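Local coordinates for protein NAD-dependent epimerase/dehydratase (Bacteroides thetaiotaomicron, PDB 3DHN) that is a putative NAD(P)-dependent epimerase, dehydratase or reductase of the Rossmann-fold family, probably binding a dinucleotide cofactor, with its substrate not established, at residues A[29-35]-A[47-53]; A[61-66]-A[98-102]; A[106-112]-A[156-162]. All coordinates share one frame. Residue numbers count along the deposited sequence, not the author numbering.

Contact 1 of 3, residues A[29-35]-A[47-53]; sequences FEVTAVV and HLKVKKA
This contact is the outer parallel strand pair of a Rossmann-type sheet. Strand 30-34 runs beside edge strand 48-51, with axes 4.7 Å apart at an angle of 16°. The backbones are extended. The register pairs Val31 with Leu48, Thr32 with Lys49, Ala33 with Val50 and Val34 with Lys51. Five backbone hydrogen bonds follow the parallel pattern through Val31, Ala33 and Val35: Val31 N to His47 O (2.8 Å), Lys49 N to Val31 O (3.0 Å), Ala33 N to Lys49 O (2.8 Å), Lys51 N to Ala33 O (2.8 Å) and Val35 N to Lys51 O (3.0 Å). On the other edge, Glu30, Thr32 and Val34 make backbone hydrogen bonds with Lys5, Ile7 and Leu9.

Apolar packing occurs on both faces. Leu48 (chi1 t, chi2 p) brings CD1 to 4.1 Å from Ala33 CB, on the face covered by helix 14-25. Val35 CG2 lies 4.1 Å from Val50 CG1. On the face of Thr32 and Val34, Val34 CG1 meets Ala53 CB at 3.4 Å. Lys51 extends back along this face, its NZ 3.9 Å from Thr32 CG2.

At the start of the pair, Glu30 OE2 sits over one face of the His47 ring, 3.0 Å from His47 CD2.

Contact 2 of 3, residues A[61-66]-A[98-102]; sequences VCEVCK and GVKKA
Cys62 and Ala102 bury the most surface here, 65 and 63 Å², followed by Gly98 with 41 Å². Residues 61-65 belong to helix 58-65 and residues 98-101 to helix 87-101. Cys62 packs against Gly98, with their CA atoms 4.4 Å apart. Cys62 CA makes a CA-H...O contact of 3.4 Å with Gly98 O. A CB on Gly98 would point at helix 58-65 and clash with Val61 CG1; the bare Gly98 CA lies 3.8 Å from that atom. The Cys62 side chain (chi1 t) places SG 3.7 Å from Lys101 CG.

These helices are neighbours on one side of the Rossmann sheet. Toward the sheet, Cys65 and Val99 both touch Val71 of strand 70-73, and Cys65 SG (chi1 m) is 4.2 Å from Val99 CG2.

Ala102 points its methyl at helix 58-65. Its CB lies 3.4 Å from Cys62 O, 4.0 Å from Cys65 CB and 4.0 Å from Lys66 N. Lys66 NZ turns away to a salt bridge with Glu63 OE1 at 3.0 Å.

Contact 3 of 3, residues A[106-112]-A[156-162]; sequences RFLMVGG and DWVFFSP
Two parallel strands of the Rossmann-type sheet meet here, near the chain centre. The axes of strands 106-110 and 156-161 approach to 4.8 Å at an angle of 14°. They are joined by a right-handed beta-alpha-beta crossover through helix 135-149. The register pairs Arg106 with Asp156 and continues to Val110 with Phe160.

Backbone hydrogen bonds alternate: Phe107 N to Asp156 O (3.0 Å), Val158 N to Phe107 O (3.0 Å), Met109 N to Val158 O (2.8 Å), Phe160 N to Met109 O (3.0 Å) and Gly111 N to Phe160 O (2.9 Å).

At the N-terminal end, Arg106 NH1 forms a salt bridge with Asp156 OD2 at 2.8 Å. Arg106 also pairs with Glu204 of helix 194-206. On the same face Leu108 CG packs 4.4 Å from Val158 CB.

The other face carries Phe107, Trp157, Met109 and Phe159. Met109, present as selenomethionine, places SE 4.0 Å from Phe159 CE1 at the ring edge, a Met-aromatic contact. The Phe159 ring (chi1 t) turns one face to Gly111 CA, 3.6 Å from its centroid, a CH-pi contact. A CB on Gly111 would hit this ring. At the C-terminal end, Ser161 OG donates to Gly112 O at 2.9 Å.

Contacts 1 and 3 belong to the same sheet. Strands 6-10 and 70-73 lie between them, so their centres are 19 Å apart and their nearest atoms about 9 Å. Contact 2 lies on one side of this sheet and touches both. Val64 CG2 in segment 61-66 packs on contact 1, 4.1 Å from Val34 CG2 and 4.0 Å from Lys51 CD. Val99 CG2 packs on contact 3, 4.1 Å from Phe107 CD1. Contact 2 is centred 14 Å from contact 1 and 17 Å from contact 3. As in other Rossmann folds, the cofactor would probably bind at the C-terminal ends of the parallel strands, the end where Val34 and Gly111 lie.

Contact 1 of 3, residues A[29-35]-A[47-53]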
# COMPACT_ATOMS: atom_id res chain seq x y z
N PHE A 29 17.17 -2.89 -4.12
CA PHE A 29 16.78 -3.33 -2.79
C PHE A 29 16.81 -4.84 -2.63
O PHE A 29 16.55 -5.58 -3.58
CB PHE A 29 15.38 -2.82 -2.46
CG PHE A 29 15.31 -1.34 -2.20
CD1 PHE A 29 15.60 -0.83 -0.94
CD2 PHE A 29 15.01 -0.46 -3.22
CE1 PHE A 29 15.59 0.54 -0.70
CE2 PHE A 29 15.00 0.92 -3.00
CZ PHE A 29 15.29 1.42 -1.74
N GLU A 30 17.15 -5.28 -1.42
CA GLU A 30 17.17 -6.71 -1.11
C GLU A 30 15.77 -6.96 -0.55
O GLU A 30 15.39 -6.41 0.48
CB GLU A 30 18.26 -6.99 -0.08
CG GLU A 30 19.60 -6.38 -0.49
CD GLU A 30 20.77 -7.31 -0.27
OE1 GLU A 30 21.28 -7.37 0.87
OE2 GLU A 30 21.17 -8.00 -1.24
N VAL A 31 15.01 -7.81 -1.23
CA VAL A 31 13.63 -8.03 -0.84
C VAL A 31 13.21 -9.43 -0.41
O VAL A 31 13.62 -10.42 -1.01
CB VAL A 31 12.67 -7.60 -2.00
CG1 VAL A 31 11.22 -7.59 -1.52
CG2 VAL A 31 13.08 -6.25 -2.54
N THR A 32 12.40 -9.49 0.64
CA THR A 32 11.84 -10.74 1.11
C THR A 32 10.35 -10.63 0.81
O THR A 32 9.62 -9.90 1.49
CB THR A 32 12.04 -10.96 2.62
OG1 THR A 32 13.44 -11.05 2.91
CG2 THR A 32 11.35 -12.24 3.06
N ALA A 33 9.91 -11.33 -0.23
CA ALA A 33 8.51 -11.30 -0.63
C ALA A 33 7.74 -12.40 0.07
O ALA A 33 8.16 -13.55 0.08
CB ALA A 33 8.40 -11.47 -2.15
N VAL A 34 6.61 -12.03 0.67
CA VAL A 34 5.78 -12.99 1.38
C VAL A 34 4.47 -13.15 0.62
O VAL A 34 3.73 -12.18 0.44
CB VAL A 34 5.48 -12.53 2.82
CG1 VAL A 34 4.87 -13.66 3.61
CG2 VAL A 34 6.76 -12.04 3.48
N VAL A 35 4.18 -14.37 0.19
CA VAL A 35 2.96 -14.65 -0.58
C VAL A 35 2.33 -15.97 -0.19
O VAL A 35 2.95 -16.79 0.48
CB VAL A 35 3.29 -14.70 -2.08
CG1 VAL A 35 3.81 -13.36 -2.56
CG2 VAL A 35 4.34 -15.80 -2.34
N HIS A 47 18.96 -11.04 -4.93
CA HIS A 47 18.51 -10.13 -3.89
C HIS A 47 17.06 -10.42 -3.52
O HIS A 47 16.38 -9.57 -2.95
CB HIS A 47 18.61 -8.68 -4.38
CG HIS A 47 20.02 -8.17 -4.49
ND1 HIS A 47 20.99 -8.83 -5.21
CD2 HIS A 47 20.60 -7.06 -3.99
CE1 HIS A 47 22.12 -8.14 -5.15
NE2 HIS A 47 21.91 -7.06 -4.42
N LEU A 48 16.59 -11.62 -3.85
CA LEU A 48 15.20 -11.98 -3.56
C LEU A 48 14.99 -13.29 -2.81
O LEU A 48 15.56 -14.33 -3.16
CB LEU A 48 14.40 -12.04 -4.87
CG LEU A 48 12.93 -12.49 -4.79
CD1 LEU A 48 12.10 -11.46 -4.02
CD2 LEU A 48 12.37 -12.67 -6.20
N LYS A 49 14.15 -13.23 -1.78
CA LYS A 49 13.78 -14.40 -0.99
C LYS A 49 12.25 -14.48 -0.97
O LYS A 49 11.58 -13.48 -0.69
CB LYS A 49 14.27 -14.29 0.45
CG LYS A 49 15.77 -14.34 0.63
CD LYS A 49 16.10 -14.24 2.11
CE LYS A 49 17.52 -13.77 2.34
NZ LYS A 49 17.68 -13.22 3.72
N VAL A 50 11.72 -15.66 -1.25
CA VAL A 50 10.28 -15.86 -1.27
C VAL A 50 9.87 -16.71 -0.07
O VAL A 50 10.42 -17.78 0.15
CB VAL A 50 9.82 -16.57 -2.56
CG1 VAL A 50 8.30 -16.66 -2.61
CG2 VAL A 50 10.36 -15.82 -3.78
N LYS A 51 8.90 -16.23 0.70
CA LYS A 51 8.46 -16.96 1.89
C LYS A 51 6.95 -16.97 2.07
O LYS A 51 6.25 -16.07 1.60
CB LYS A 51 9.10 -16.36 3.15
CG LYS A 51 10.61 -16.50 3.26
CD LYS A 51 11.10 -15.97 4.61
CE LYS A 51 12.58 -16.21 4.84
NZ LYS A 51 13.46 -15.35 4.00
N LYS A 52 6.47 -17.99 2.78
CA LYS A 52 5.05 -18.13 3.10
C LYS A 52 4.88 -17.75 4.56
O LYS A 52 5.71 -18.08 5.41
CB LYS A 52 4.57 -19.58 2.93
CG LYS A 52 4.19 -19.96 1.51
CD LYS A 52 3.71 -21.41 1.41
CE LYS A 52 2.38 -21.62 2.13
NZ LYS A 52 1.84 -23.00 1.93
N ALA A 53 3.79 -17.05 4.86
CA ALA A 53 3.51 -16.65 6.23
C ALA A 53 2.00 -16.53 6.43
O ALA A 53 1.27 -16.22 5.49
CB ALA A 53 4.18 -15.32 6.55

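Contact 2 of 3, residues A[61-66]-A[98-102]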
# COMPACT_ATOMS: atom_id res chain seq x y z
N VAL A 61 3.98 -13.03 11.48
CA VAL A 61 4.31 -11.73 10.89
C VAL A 61 5.55 -11.15 11.58
O VAL A 61 6.43 -10.60 10.93
CB VAL A 61 3.15 -10.73 11.05
CG1 VAL A 61 3.59 -9.35 10.55
CG2 VAL A 61 1.93 -11.21 10.27
N CYS A 62 5.60 -11.28 12.90
CA CYS A 62 6.74 -10.77 13.67
C CYS A 62 8.05 -11.44 13.27
O CYS A 62 9.07 -10.77 13.07
CB CYS A 62 6.50 -11.00 15.17
SG CYS A 62 7.89 -10.56 16.27
N GLU A 63 8.01 -12.76 13.14
CA GLU A 63 9.19 -13.54 12.81
C GLU A 63 9.84 -13.22 11.47
O GLU A 63 11.07 -13.09 11.39
CB GLU A 63 8.83 -15.03 12.88
CG GLU A 63 10.03 -15.99 13.00
CD GLU A 63 10.89 -15.70 14.23
OE1 GLU A 63 10.32 -15.37 15.29
OE2 GLU A 63 12.13 -15.83 14.13
N VAL A 64 9.04 -13.10 10.41
CA VAL A 64 9.57 -12.82 9.08
C VAL A 64 10.07 -11.39 8.87
O VAL A 64 10.87 -11.13 7.97
CB VAL A 64 8.53 -13.13 7.97
CG1 VAL A 64 7.39 -12.11 8.00
CG2 VAL A 64 9.20 -13.13 6.61
N CYS A 65 9.62 -10.46 9.71
CA CYS A 65 10.04 -9.06 9.58
C CYS A 65 11.29 -8.70 10.40
O CYS A 65 11.85 -7.61 10.23
CB CYS A 65 8.89 -8.13 9.98
SG CYS A 65 7.45 -8.23 8.89
N LYS A 66 11.72 -9.59 11.28
CA LYS A 66 12.91 -9.34 12.10
C LYS A 66 14.13 -8.99 11.24
O LYS A 66 14.44 -9.69 10.28
CB LYS A 66 13.25 -10.56 12.96
CG LYS A 66 12.40 -10.75 14.20
CD LYS A 66 12.78 -12.04 14.93
CE LYS A 66 11.89 -12.30 16.14
NZ LYS A 66 12.19 -13.62 16.77
N GLY A 98 2.44 -6.89 14.24
CA GLY A 98 3.50 -7.88 14.07
C GLY A 98 4.77 -7.17 13.68
O GLY A 98 5.87 -7.55 14.09
N VAL A 99 4.62 -6.12 12.87
CA VAL A 99 5.76 -5.33 12.42
C VAL A 99 6.39 -4.54 13.58
O VAL A 99 7.62 -4.41 13.65
CB VAL A 99 5.33 -4.34 11.30
CG1 VAL A 99 6.48 -3.42 10.96
CG2 VAL A 99 4.90 -5.12 10.06
N LYS A 100 5.56 -4.03 14.48
CA LYS A 100 6.07 -3.28 15.63
C LYS A 100 6.80 -4.21 16.60
O LYS A 100 7.86 -3.87 17.12
CB LYS A 100 4.93 -2.57 16.36
CG LYS A 100 4.39 -1.34 15.64
CD LYS A 100 3.39 -0.57 16.50
CE LYS A 100 2.16 -1.42 16.83
NZ LYS A 100 1.13 -0.67 17.60
N LYS A 101 6.23 -5.39 16.84
CA LYS A 101 6.84 -6.33 17.77
C LYS A 101 8.18 -6.85 17.26
O LYS A 101 8.97 -7.38 18.04
CB LYS A 101 5.87 -7.49 18.04
CG LYS A 101 6.40 -8.52 19.03
CD LYS A 101 5.29 -9.44 19.50
CE LYS A 101 4.31 -8.70 20.40
NZ LYS A 101 4.97 -8.15 21.63
N ALA A 102 8.44 -6.69 15.96
CA ALA A 102 9.69 -7.15 15.37
C ALA A 102 10.79 -6.10 15.52
O ALA A 102 11.97 -6.39 15.30
CB ALA A 102 9.48 -7.47 13.90

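Contact 3 of 3, residues A[106-112]-A[156-162]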
# COMPACT_ATOMS: atom_id res chain seq x y z
N ARG A 106 9.87 1.66 10.40
CA ARG A 106 9.21 2.22 9.21
C ARG A 106 8.26 1.21 8.55
O ARG A 106 8.68 0.13 8.15
CB ARG A 106 10.27 2.66 8.21
CG ARG A 106 9.75 3.30 6.95
CD ARG A 106 9.64 4.82 7.06
NE ARG A 106 9.54 5.42 5.74
CZ ARG A 106 8.93 6.57 5.46
NH1 ARG A 106 8.35 7.27 6.43
NH2 ARG A 106 8.88 7.00 4.21
N PHE A 107 7.00 1.60 8.41
CA PHE A 107 5.98 0.73 7.82
C PHE A 107 5.17 1.50 6.78
O PHE A 107 4.60 2.54 7.09
CB PHE A 107 5.06 0.21 8.94
CG PHE A 107 3.87 -0.59 8.46
CD1 PHE A 107 4.04 -1.80 7.81
CD2 PHE A 107 2.57 -0.14 8.71
CE1 PHE A 107 2.94 -2.56 7.42
CE2 PHE A 107 1.47 -0.89 8.32
CZ PHE A 107 1.65 -2.10 7.68
N LEU A 108 5.13 0.99 5.55
CA LEU A 108 4.37 1.62 4.47
C LEU A 108 3.24 0.68 4.05
O LEU A 108 3.46 -0.51 3.84
CB LEU A 108 5.26 1.93 3.27
CG LEU A 108 6.45 2.87 3.52
CD1 LEU A 108 7.70 2.04 3.82
CD2 LEU A 108 6.68 3.74 2.30
N MSE A 109 2.03 1.22 3.92
CA MSE A 109 0.88 0.40 3.58
C MSE A 109 0.12 0.86 2.34
O MSE A 109 -0.08 2.05 2.12
CB MSE A 109 -0.08 0.37 4.78
CG MSE A 109 -1.28 -0.57 4.66
SE MSE A 109 -2.46 -0.48 6.22
CE MSE A 109 -3.95 -1.52 5.56
N VAL A 110 -0.29 -0.09 1.51
CA VAL A 110 -1.08 0.24 0.33
C VAL A 110 -2.48 0.56 0.87
O VAL A 110 -3.12 -0.29 1.48
CB VAL A 110 -1.17 -0.95 -0.64
CG1 VAL A 110 -2.11 -0.61 -1.80
CG2 VAL A 110 0.23 -1.30 -1.16
N GLY A 111 -2.93 1.79 0.66
CA GLY A 111 -4.25 2.18 1.14
C GLY A 111 -5.32 2.10 0.06
O GLY A 111 -5.16 1.40 -0.93
N GLY A 112 -6.41 2.84 0.27
CA GLY A 112 -7.51 2.86 -0.68
C GLY A 112 -7.93 4.29 -0.95
O GLY A 112 -7.37 5.22 -0.37
N ASP A 156 6.75 4.67 12.52
CA ASP A 156 6.62 5.67 11.47
C ASP A 156 5.87 5.03 10.31
O ASP A 156 6.47 4.36 9.46
CB ASP A 156 7.98 6.20 11.02
CG ASP A 156 7.87 7.19 9.88
OD1 ASP A 156 6.76 7.71 9.64
OD2 ASP A 156 8.90 7.47 9.21
N TRP A 157 4.56 5.22 10.28
CA TRP A 157 3.71 4.65 9.24
C TRP A 157 3.35 5.64 8.14
O TRP A 157 3.36 6.85 8.35
CB TRP A 157 2.41 4.11 9.84
CG TRP A 157 1.58 5.16 10.55
CD1 TRP A 157 1.71 5.57 11.84
CD2 TRP A 157 0.52 5.95 9.98
NE1 TRP A 157 0.80 6.57 12.12
CE2 TRP A 157 0.06 6.82 11.00
CE3 TRP A 157 -0.08 6.01 8.72
CZ2 TRP A 157 -0.98 7.73 10.79
CZ3 TRP A 157 -1.11 6.92 8.51
CH2 TRP A 157 -1.55 7.77 9.54
N VAL A 158 3.02 5.10 6.98
CA VAL A 158 2.61 5.90 5.83
C VAL A 158 1.53 5.09 5.12
O VAL A 158 1.74 3.92 4.76
CB VAL A 158 3.79 6.15 4.85
CG1 VAL A 158 3.31 6.96 3.67
CG2 VAL A 158 4.91 6.90 5.55
N PHE A 159 0.36 5.69 4.95
CA PHE A 159 -0.78 5.06 4.28
C PHE A 159 -0.85 5.73 2.90
O PHE A 159 -1.11 6.93 2.81
CB PHE A 159 -2.06 5.34 5.09
CG PHE A 159 -3.27 4.56 4.65
CD1 PHE A 159 -3.34 3.18 4.85
CD2 PHE A 159 -4.38 5.23 4.13
CE1 PHE A 159 -4.51 2.47 4.53
CE2 PHE A 159 -5.55 4.54 3.81
CZ PHE A 159 -5.62 3.15 4.02
N PHE A 160 -0.62 4.96 1.84
CA PHE A 160 -0.62 5.53 0.49
C PHE A 160 -1.92 5.26 -0.28
O PHE A 160 -2.13 4.18 -0.83
CB PHE A 160 0.60 4.99 -0.28
CG PHE A 160 0.91 5.70 -1.58
CD1 PHE A 160 0.36 6.95 -1.87
CD2 PHE A 160 1.77 5.11 -2.52
CE1 PHE A 160 0.66 7.60 -3.08
CE2 PHE A 160 2.08 5.75 -3.72
CZ PHE A 160 1.52 7.00 -4.00
N SER A 161 -2.80 6.26 -0.29
CA SER A 161 -4.09 6.16 -0.98
C SER A 161 -3.96 6.33 -2.49
O SER A 161 -3.61 7.42 -2.97
CB SER A 161 -5.06 7.25 -0.48
OG SER A 161 -5.53 7.03 0.84
N PRO A 162 -4.24 5.27 -3.27
CA PRO A 162 -4.14 5.38 -4.73
C PRO A 162 -5.32 6.19 -5.26
O PRO A 162 -6.21 6.55 -4.49
CB PRO A 162 -4.24 3.92 -5.19
CG PRO A 162 -5.13 3.30 -4.12
CD PRO A 162 -4.56 3.89 -2.86